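PDB 2F3O: pyruvate formate-lyase 2 from Archaeoglobus fulgidus, which is of unknown function but belongs to the glycyl radical enzymes, probably acting as a lyase related to pyruvate formate-lyase and glycerol dehydratase. Local coordinates for residues Glu248-Ala253 and Pro284-Asp289; Arg240-Glu245 and Val254-Leu259. All coordinates share one frame; numbering follows the deposited sequence.

Interaction 1: residues Glu248-Ala253 and Pro284-Asp289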
ATOM      1  N   GLU A 248      20.130 -19.575  30.728  1.00 50.20           N
ATOM      2  CA  GLU A 248      20.196 -21.033  30.555  1.00 50.84           C
ATOM      3  C   GLU A 248      19.633 -21.835  31.732  1.00 50.85           C
ATOM      4  O   GLU A 248      19.263 -23.010  31.584  1.00 51.39           O
ATOM      5  CB  GLU A 248      21.613 -21.470  30.226  1.00 50.81           C
ATOM      6  CG  GLU A 248      21.881 -21.483  28.739  1.00 52.68           C
ATOM      7  CD  GLU A 248      23.285 -21.036  28.417  1.00 54.73           C
ATOM      8  OE1 GLU A 248      23.677 -19.951  28.904  1.00 54.71           O
ATOM      9  OE2 GLU A 248      23.993 -21.766  27.686  1.00 55.30           O
ATOM     10  N   THR A 249      19.569 -21.207  32.900  1.00 50.56           N
ATOM     11  CA  THR A 249      18.995 -21.867  34.059  1.00 50.51           C
ATOM     12  C   THR A 249      17.653 -21.213  34.432  1.00 50.25           C
ATOM     13  O   THR A 249      17.337 -20.129  33.949  1.00 50.39           O
ATOM     14  CB  THR A 249      19.982 -21.883  35.267  1.00 50.55           C
ATOM     15  OG1 THR A 249      19.976 -20.610  35.923  1.00 50.98           O
ATOM     16  CG2 THR A 249      21.401 -22.212  34.809  1.00 50.08           C
ATOM     17  N   PHE A 250      16.879 -21.885  35.281  1.00 49.52           N
ATOM     18  CA  PHE A 250      15.582 -21.405  35.720  1.00 48.92           C
ATOM     19  C   PHE A 250      15.722 -20.144  36.561  1.00 49.19           C
ATOM     20  O   PHE A 250      14.919 -19.211  36.449  1.00 49.44           O
ATOM     21  CB  PHE A 250      14.863 -22.528  36.486  1.00 48.70           C
ATOM     22  CG  PHE A 250      13.539 -22.133  37.086  1.00 47.51           C
ATOM     23  CD1 PHE A 250      12.384 -22.182  36.328  1.00 47.68           C
ATOM     24  CD2 PHE A 250      13.441 -21.763  38.421  1.00 47.12           C
ATOM     25  CE1 PHE A 250      11.156 -21.830  36.881  1.00 48.09           C
ATOM     26  CE2 PHE A 250      12.217 -21.409  38.981  1.00 47.28           C
ATOM     27  CZ  PHE A 250      11.075 -21.442  38.210  1.00 47.80           C
ATOM     28  N   TRP A 251      16.748 -20.112  37.401  1.00 49.13           N
ATOM     29  CA  TRP A 251      16.966 -18.966  38.262  1.00 49.20           C
ATOM     30  C   TRP A 251      17.347 -17.794  37.368  1.00 49.07           C
ATOM     31  O   TRP A 251      16.862 -16.673  37.564  1.00 49.01           O
ATOM     32  CB  TRP A 251      18.072 -19.273  39.272  1.00 49.55           C
ATOM     33  CG  TRP A 251      18.233 -18.302  40.426  1.00 49.90           C
ATOM     34  CD1 TRP A 251      17.715 -17.032  40.545  1.00 49.97           C
ATOM     35  CD2 TRP A 251      19.015 -18.519  41.607  1.00 50.68           C
ATOM     36  NE1 TRP A 251      18.114 -16.462  41.732  1.00 50.11           N
ATOM     37  CE2 TRP A 251      18.913 -17.352  42.400  1.00 50.83           C
ATOM     38  CE3 TRP A 251      19.790 -19.587  42.074  1.00 50.20           C
ATOM     39  CZ2 TRP A 251      19.552 -17.235  43.634  1.00 51.07           C
ATOM     40  CZ3 TRP A 251      20.418 -19.466  43.298  1.00 49.84           C
ATOM     41  CH2 TRP A 251      20.294 -18.304  44.064  1.00 50.00           C
ATOM     42  N   GLU A 252      18.189 -18.071  36.373  1.00 48.74           N
ATOM     43  CA  GLU A 252      18.586 -17.056  35.419  1.00 48.76           C
ATOM     44  C   GLU A 252      17.397 -16.501  34.624  1.00 48.67           C
ATOM     45  O   GLU A 252      17.299 -15.289  34.421  1.00 48.83           O
ATOM     46  CB  GLU A 252      19.622 -17.618  34.476  1.00 48.81           C
ATOM     47  CG  GLU A 252      21.015 -17.550  35.003  1.00 49.62           C
ATOM     48  CD  GLU A 252      21.952 -18.394  34.173  1.00 51.31           C
ATOM     49  OE1 GLU A 252      22.824 -19.062  34.774  1.00 52.64           O
ATOM     50  OE2 GLU A 252      21.794 -18.413  32.927  1.00 49.80           O
ATOM     51  N   ALA A 253      16.489 -17.387  34.206  1.00 48.18           N
ATOM     52  CA  ALA A 253      15.247 -16.972  33.551  1.00 47.39           C
ATOM     53  C   ALA A 253      14.382 -16.116  34.456  1.00 46.99           C
ATOM     54  O   ALA A 253      13.987 -15.047  34.042  1.00 47.02           O
ATOM     55  CB  ALA A 253      14.461 -18.154  33.038  1.00 47.19           C
ATOM     56  N   PRO A 284      10.726 -24.918  30.077  1.00 51.54           N
ATOM     57  CA  PRO A 284      11.980 -25.513  29.583  1.00 52.29           C
ATOM     58  C   PRO A 284      13.176 -25.424  30.544  1.00 52.79           C
ATOM     59  O   PRO A 284      13.937 -26.383  30.652  1.00 52.98           O
ATOM     60  CB  PRO A 284      12.266 -24.711  28.299  1.00 52.24           C
ATOM     61  CG  PRO A 284      10.924 -24.265  27.842  1.00 51.83           C
ATOM     62  CD  PRO A 284      10.210 -23.916  29.120  1.00 51.67           C
ATOM     63  N   PHE A 285      13.318 -24.303  31.243  1.00 53.47           N
ATOM     64  CA  PHE A 285      14.441 -24.093  32.156  1.00 54.06           C
ATOM     65  C   PHE A 285      14.244 -24.926  33.406  1.00 54.43           C
ATOM     66  O   PHE A 285      15.188 -25.496  33.936  1.00 54.71           O
ATOM     67  CB  PHE A 285      14.562 -22.614  32.513  1.00 54.00           C
ATOM     68  CG  PHE A 285      14.634 -21.726  31.323  1.00 54.76           C
ATOM     69  CD1 PHE A 285      15.802 -21.640  30.582  1.00 55.94           C
ATOM     70  CD2 PHE A 285      13.528 -21.005  30.909  1.00 55.67           C
ATOM     71  CE1 PHE A 285      15.878 -20.838  29.450  1.00 55.37           C
ATOM     72  CE2 PHE A 285      13.596 -20.197  29.773  1.00 56.35           C
ATOM     73  CZ  PHE A 285      14.777 -20.120  29.046  1.00 55.32           C
ATOM     74  N   PHE A 286      12.997 -25.006  33.850  1.00 54.77           N
ATOM     75  CA  PHE A 286      12.631 -25.808  34.993  1.00 54.88           C
ATOM     76  C   PHE A 286      12.880 -27.301  34.760  1.00 54.93           C
ATOM     77  O   PHE A 286      13.523 -27.945  35.579  1.00 55.02           O
ATOM     78  CB  PHE A 286      11.168 -25.561  35.319  1.00 54.97           C
ATOM     79  CG  PHE A 286      10.687 -26.280  36.540  1.00 55.35           C
ATOM     80  CD1 PHE A 286      10.899 -25.744  37.795  1.00 55.40           C
ATOM     81  CD2 PHE A 286      10.000 -27.484  36.434  1.00 55.41           C
ATOM     82  CE1 PHE A 286      10.442 -26.401  38.920  1.00 55.95           C
ATOM     83  CE2 PHE A 286       9.550 -28.148  37.561  1.00 55.54           C
ATOM     84  CZ  PHE A 286       9.766 -27.606  38.801  1.00 55.55           C
ATOM     85  N   LYS A 287      12.377 -27.838  33.649  1.00 55.17           N
ATOM     86  CA  LYS A 287      12.506 -29.268  33.339  1.00 55.61           C
ATOM     87  C   LYS A 287      13.963 -29.697  33.193  1.00 56.41           C
ATOM     88  O   LYS A 287      14.326 -30.788  33.606  1.00 56.53           O
ATOM     89  CB  LYS A 287      11.694 -29.649  32.089  1.00 55.28           C
ATOM     90  CG  LYS A 287      11.831 -31.103  31.605  1.00 54.69           C
ATOM     91  CD  LYS A 287      10.492 -31.679  31.150  1.00 54.38           C
ATOM     92  CE  LYS A 287      10.643 -32.910  30.251  1.00 54.30           C
ATOM     93  NZ  LYS A 287      11.022 -32.589  28.840  1.00 53.98           N
ATOM     94  N   LYS A 288      14.792 -28.823  32.629  1.00 57.23           N
ATOM     95  CA  LYS A 288      16.208 -29.094  32.464  1.00 57.78           C
ATOM     96  C   LYS A 288      16.888 -29.113  33.817  1.00 58.40           C
ATOM     97  O   LYS A 288      17.617 -30.046  34.110  1.00 58.86           O
ATOM     98  CB  LYS A 288      16.843 -28.026  31.590  1.00 57.91           C
ATOM     99  CG  LYS A 288      18.316 -28.225  31.281  1.00 58.77           C
ATOM    100  CD  LYS A 288      18.903 -26.943  30.675  1.00 60.63           C
ATOM    101  CE  LYS A 288      20.037 -27.227  29.691  1.00 60.66           C
ATOM    102  NZ  LYS A 288      21.283 -27.630  30.389  1.00 60.95           N
ATOM    103  N   ASP A 289      16.623 -28.102  34.645  1.00 58.91           N
ATOM    104  CA  ASP A 289      17.263 -27.978  35.957  1.00 59.64           C
ATOM    105  C   ASP A 289      16.941 -29.114  36.950  1.00 60.47           C
ATOM    106  O   ASP A 289      17.847 -29.622  37.607  1.00 61.18           O
ATOM    107  CB  ASP A 289      16.965 -26.615  36.590  1.00 59.54           C
ATOM    108  CG  ASP A 289      17.818 -25.492  36.022  1.00 59.68           C
ATOM    109  OD1 ASP A 289      18.420 -25.672  34.935  1.00 59.82           O
ATOM    110  OD2 ASP A 289      17.879 -24.416  36.670  1.00 59.90           O
TER
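Phe285 lays one face of its ring against the methyl of Ala253: CB of Ala253 sits over the face, 4.0 Å from the centroid of the Phe285 ring, a CH-pi contact displaced toward the CD2-CE2 rim. The edge of the same ring meets the carbonyl O of Glu248 in plane, at CD1. CG of Phe285 stands anti to the carbonyl carbon, beside the backbone N, which carries the ring to Ala253 and Glu248. CB of Phe285 rests 3.6 Å from CA of Phe250. The two backbones are close here, with the CA atoms of Phe250 and Phe285 4.6 Å apart.

One turn further on, Asp289 reaches the start of helix 250-267. Its OD2 accepts from N of Phe250 at 3.1 Å, nearly straight at 170°. The donor stands 51° above the carboxylate plane. Thr249 is the N-cap of that helix, its OG1 accepting from N of Glu252 at 3.1 Å. Two side chains, one from each segment, therefore take up N-H groups at the helix start, and the helix dipole probably favours the charged form of Asp289.

The rings of Phe250 and Phe286 lie side by side and point the same way, both with CG anti to the backbone N. They form an edge-to-face pair, centroids 5.5 Å apart and planes at 69°, in which Phe286 gives the edge. From helices 297-310 and 350-362, Ile303 packs on Phe250, Ala300 on Phe286 and Leu351 on both, so the junction of helices 250-267 and 283-289 is backed by two further helices.

Interaction 2: residues Arg240-Glu245 and Val254-Leu259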
ATOM      1  N   ARG A 240      24.940 -10.288  36.195  1.00 58.01           N
ATOM      2  CA  ARG A 240      25.987  -9.839  35.300  1.00 58.07           C
ATOM      3  C   ARG A 240      25.620 -10.366  33.935  1.00 57.39           C
ATOM      4  O   ARG A 240      25.891  -9.741  32.917  1.00 57.62           O
ATOM      5  CB  ARG A 240      27.335 -10.420  35.739  1.00 58.27           C
ATOM      6  CG  ARG A 240      28.532 -10.103  34.834  1.00 58.98           C
ATOM      7  CD  ARG A 240      29.868 -10.447  35.514  1.00 59.71           C
ATOM      8  NE  ARG A 240      29.898 -10.180  36.963  1.00 63.41           N
ATOM      9  CZ  ARG A 240      30.051  -8.976  37.530  1.00 65.00           C
ATOM     10  NH1 ARG A 240      30.071  -8.876  38.857  1.00 65.57           N
ATOM     11  NH2 ARG A 240      30.178  -7.871  36.788  1.00 65.24           N
ATOM     12  N   LYS A 241      24.983 -11.530  33.930  1.00 56.59           N
ATOM     13  CA  LYS A 241      24.709 -12.247  32.703  1.00 55.57           C
ATOM     14  C   LYS A 241      23.368 -11.822  32.129  1.00 55.40           C
ATOM     15  O   LYS A 241      23.260 -11.476  30.953  1.00 55.30           O
ATOM     16  CB  LYS A 241      24.704 -13.742  32.977  1.00 55.14           C
ATOM     17  CG  LYS A 241      24.406 -14.555  31.758  1.00 54.84           C
ATOM     18  CD  LYS A 241      24.043 -15.978  32.098  1.00 53.58           C
ATOM     19  CE  LYS A 241      23.787 -16.769  30.829  1.00 52.52           C
ATOM     20  NZ  LYS A 241      23.811 -18.222  31.129  1.00 51.88           N
ATOM     21  N   VAL A 242      22.336 -11.847  32.963  1.00 55.11           N
ATOM     22  CA  VAL A 242      21.003 -11.624  32.462  1.00 54.56           C
ATOM     23  C   VAL A 242      20.260 -10.453  33.028  1.00 54.66           C
ATOM     24  O   VAL A 242      20.048 -10.357  34.232  1.00 55.17           O
ATOM     25  CB  VAL A 242      20.047 -12.846  32.617  1.00 54.47           C
ATOM     26  CG1 VAL A 242      20.588 -14.060  31.919  1.00 54.52           C
ATOM     27  CG2 VAL A 242      19.743 -13.150  34.068  1.00 53.92           C
ATOM     28  N   PRO A 243      20.093  -9.441  32.201  1.00 54.35           N
ATOM     29  CA  PRO A 243      19.022  -9.227  31.257  1.00 53.58           C
ATOM     30  C   PRO A 243      19.671  -9.163  29.856  1.00 52.92           C
ATOM     31  O   PRO A 243      18.978  -9.036  28.862  1.00 53.33           O
ATOM     32  CB  PRO A 243      18.445  -7.872  31.683  1.00 53.59           C
ATOM     33  CG  PRO A 243      19.532  -7.225  32.545  1.00 54.36           C
ATOM     34  CD  PRO A 243      20.743  -8.173  32.556  1.00 54.65           C
ATOM     35  N   ALA A 244      20.997  -9.312  29.783  1.00 52.02           N
ATOM     36  CA  ALA A 244      21.763  -9.030  28.576  1.00 50.89           C
ATOM     37  C   ALA A 244      21.942 -10.264  27.697  1.00 50.26           C
ATOM     38  O   ALA A 244      21.905 -10.171  26.474  1.00 50.29           O
ATOM     39  CB  ALA A 244      23.107  -8.417  28.939  1.00 50.60           C
ATOM     40  N   GLU A 245      22.123 -11.420  28.320  1.00 49.75           N
ATOM     41  CA  GLU A 245      22.260 -12.677  27.584  1.00 49.22           C
ATOM     42  C   GLU A 245      21.013 -13.520  27.703  1.00 48.83           C
ATOM     43  O   GLU A 245      20.213 -13.319  28.607  1.00 48.63           O
ATOM     44  CB  GLU A 245      23.439 -13.490  28.120  1.00 49.34           C
ATOM     45  CG  GLU A 245      24.753 -12.742  28.178  1.00 49.71           C
ATOM     46  CD  GLU A 245      25.170 -12.217  26.820  1.00 51.34           C
ATOM     47  OE1 GLU A 245      25.674 -11.070  26.744  1.00 51.33           O
ATOM     48  OE2 GLU A 245      24.991 -12.946  25.815  1.00 51.73           O
ATOM     49  N   VAL A 254      14.119 -16.548  35.691  1.00 46.41           N
ATOM     50  CA  VAL A 254      13.215 -15.773  36.558  1.00 45.69           C
ATOM     51  C   VAL A 254      13.793 -14.410  36.948  1.00 45.52           C
ATOM     52  O   VAL A 254      13.056 -13.430  37.078  1.00 45.49           O
ATOM     53  CB  VAL A 254      12.753 -16.563  37.804  1.00 45.60           C
ATOM     54  CG1 VAL A 254      11.821 -15.727  38.670  1.00 44.71           C
ATOM     55  CG2 VAL A 254      12.040 -17.830  37.393  1.00 44.64           C
ATOM     56  N   GLN A 255      15.117 -14.335  37.068  1.00 45.37           N
ATOM     57  CA  GLN A 255      15.761 -13.054  37.349  1.00 45.08           C
ATOM     58  C   GLN A 255      15.743 -12.132  36.125  1.00 44.95           C
ATOM     59  O   GLN A 255      15.566 -10.905  36.271  1.00 44.80           O
ATOM     60  CB  GLN A 255      17.175 -13.244  37.891  1.00 44.93           C
ATOM     61  CG  GLN A 255      17.905 -11.939  38.247  1.00 44.61           C
ATOM     62  CD  GLN A 255      17.208 -11.103  39.303  1.00 42.74           C
ATOM     63  OE1 GLN A 255      17.291 -11.383  40.479  1.00 43.17           O
ATOM     64  NE2 GLN A 255      16.556 -10.052  38.879  1.00 43.20           N
ATOM     65  N   PHE A 256      15.891 -12.727  34.935  1.00 44.50           N
ATOM     66  CA  PHE A 256      15.682 -12.006  33.670  1.00 44.29           C
ATOM     67  C   PHE A 256      14.337 -11.296  33.654  1.00 43.96           C
ATOM     68  O   PHE A 256      14.304 -10.061  33.649  1.00 43.88           O
ATOM     69  CB  PHE A 256      15.757 -12.957  32.479  1.00 44.53           C
ATOM     70  CG  PHE A 256      15.794 -12.280  31.134  1.00 45.05           C
ATOM     71  CD1 PHE A 256      14.719 -11.536  30.661  1.00 44.30           C
ATOM     72  CD2 PHE A 256      16.895 -12.451  30.307  1.00 45.94           C
ATOM     73  CE1 PHE A 256      14.756 -10.948  29.426  1.00 45.21           C
ATOM     74  CE2 PHE A 256      16.934 -11.859  29.055  1.00 46.56           C
ATOM     75  CZ  PHE A 256      15.859 -11.106  28.615  1.00 45.40           C
ATOM     76  N   VAL A 257      13.243 -12.070  33.648  1.00 43.42           N
ATOM     77  CA  VAL A 257      11.906 -11.484  33.598  1.00 42.66           C
ATOM     78  C   VAL A 257      11.658 -10.419  34.677  1.00 42.43           C
ATOM     79  O   VAL A 257      11.175  -9.335  34.348  1.00 42.68           O
ATOM     80  CB  VAL A 257      10.726 -12.519  33.438  1.00 42.55           C
ATOM     81  CG1 VAL A 257      11.176 -13.935  33.528  1.00 42.31           C
ATOM     82  CG2 VAL A 257       9.573 -12.238  34.414  1.00 42.69           C
ATOM     83  N   TRP A 258      12.067 -10.654  35.920  1.00 41.63           N
ATOM     84  CA  TRP A 258      11.808  -9.631  36.924  1.00 41.18           C
ATOM     85  C   TRP A 258      12.599  -8.307  36.752  1.00 41.43           C
ATOM     86  O   TRP A 258      12.086  -7.213  37.062  1.00 40.98           O
ATOM     87  CB  TRP A 258      11.890 -10.174  38.356  1.00 40.68           C
ATOM     88  CG  TRP A 258      11.626  -9.085  39.293  1.00 40.37           C
ATOM     89  CD1 TRP A 258      12.551  -8.384  40.013  1.00 40.19           C
ATOM     90  CD2 TRP A 258      10.362  -8.453  39.536  1.00 40.62           C
ATOM     91  NE1 TRP A 258      11.939  -7.376  40.708  1.00 40.25           N
ATOM     92  CE2 TRP A 258      10.594  -7.397  40.437  1.00 41.21           C
ATOM     93  CE3 TRP A 258       9.055  -8.686  39.098  1.00 39.37           C
ATOM     94  CZ2 TRP A 258       9.563  -6.580  40.905  1.00 40.33           C
ATOM     95  CZ3 TRP A 258       8.042  -7.884  39.567  1.00 39.45           C
ATOM     96  CH2 TRP A 258       8.299  -6.843  40.455  1.00 40.22           C
ATOM     97  N   LEU A 259      13.825  -8.384  36.237  1.00 41.69           N
ATOM     98  CA  LEU A 259      14.551  -7.150  35.987  1.00 41.90           C
ATOM     99  C   LEU A 259      13.826  -6.292  34.960  1.00 41.91           C
ATOM    100  O   LEU A 259      13.542  -5.120  35.249  1.00 42.00           O
ATOM    101  CB  LEU A 259      16.005  -7.384  35.590  1.00 42.19           C
ATOM    102  CG  LEU A 259      16.941  -7.571  36.799  1.00 43.52           C
ATOM    103  CD1 LEU A 259      18.335  -8.083  36.383  1.00 44.32           C
ATOM    104  CD2 LEU A 259      17.055  -6.345  37.718  1.00 42.72           C
TER
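The loop connecting helix 227-241 to helix 250-267 folds back onto the second helix, its first residues meeting Phe256. The Phe256 ring is covered on one face by CA of Pro243, 4.3 Å from the centroid and 24° off the normal, a CH-pi contact offset toward the rim. At the ring edge, in plane, lies O of Glu245, 3.6 Å from CE2 of Phe256. The carbonyl O of Pro243 also approaches that carbon, at 3.5 Å. CG of Phe256 is anti to the backbone N (chi1 -170°), which directs the ring to Pro243 and Glu245. Val242 adds its branch carbon, CB lying 3.9 Å from CD2 of Phe256.

A turn later, CD1 of Leu259 meets O of Val242 at 3.6 Å and CG of Pro243 at 4.1 Å, the side chains of Leu259 and Pro243 crossing obliquely. Leu163 and Leu164 of helix 160-164 also pack on Phe256, while backbone bonds tie Pro243 to Phe168 and Ala244 to Arg169.

No hydrogen bond links the two segments. Loop carbonyls face ring and methyl carbons, so apolar fit, perhaps with weak electrostatic attraction between carbonyl oxygen and ring edge, holds this buried contact.

In the fold
Interactions 1 and 2 use successive parts of helix 250-267, its capped start and the turns that follow, with centres about 12 Å apart. Interaction 2 is buried and has no hydrogen bond or salt bridge across its segments; side-chain carbons meet each other and loop carbonyls. Interaction 1 is only partly buried: it combines buried aromatic rings and the buried Asp289 with exposed Glu248 and Lys288 at the margin. Outside the contact itself, Pro284 and Lys287 of its 284-289 helix reach a second subunit. Lys241 connects the two, its NZ forming salt bridges with OE2 of Glu252 (2.7 Å) and OE1 of Glu248. CG2 of Val242 packs on O of Glu252, so the 240-245 segment also reaches the helix start that interaction 1 holds.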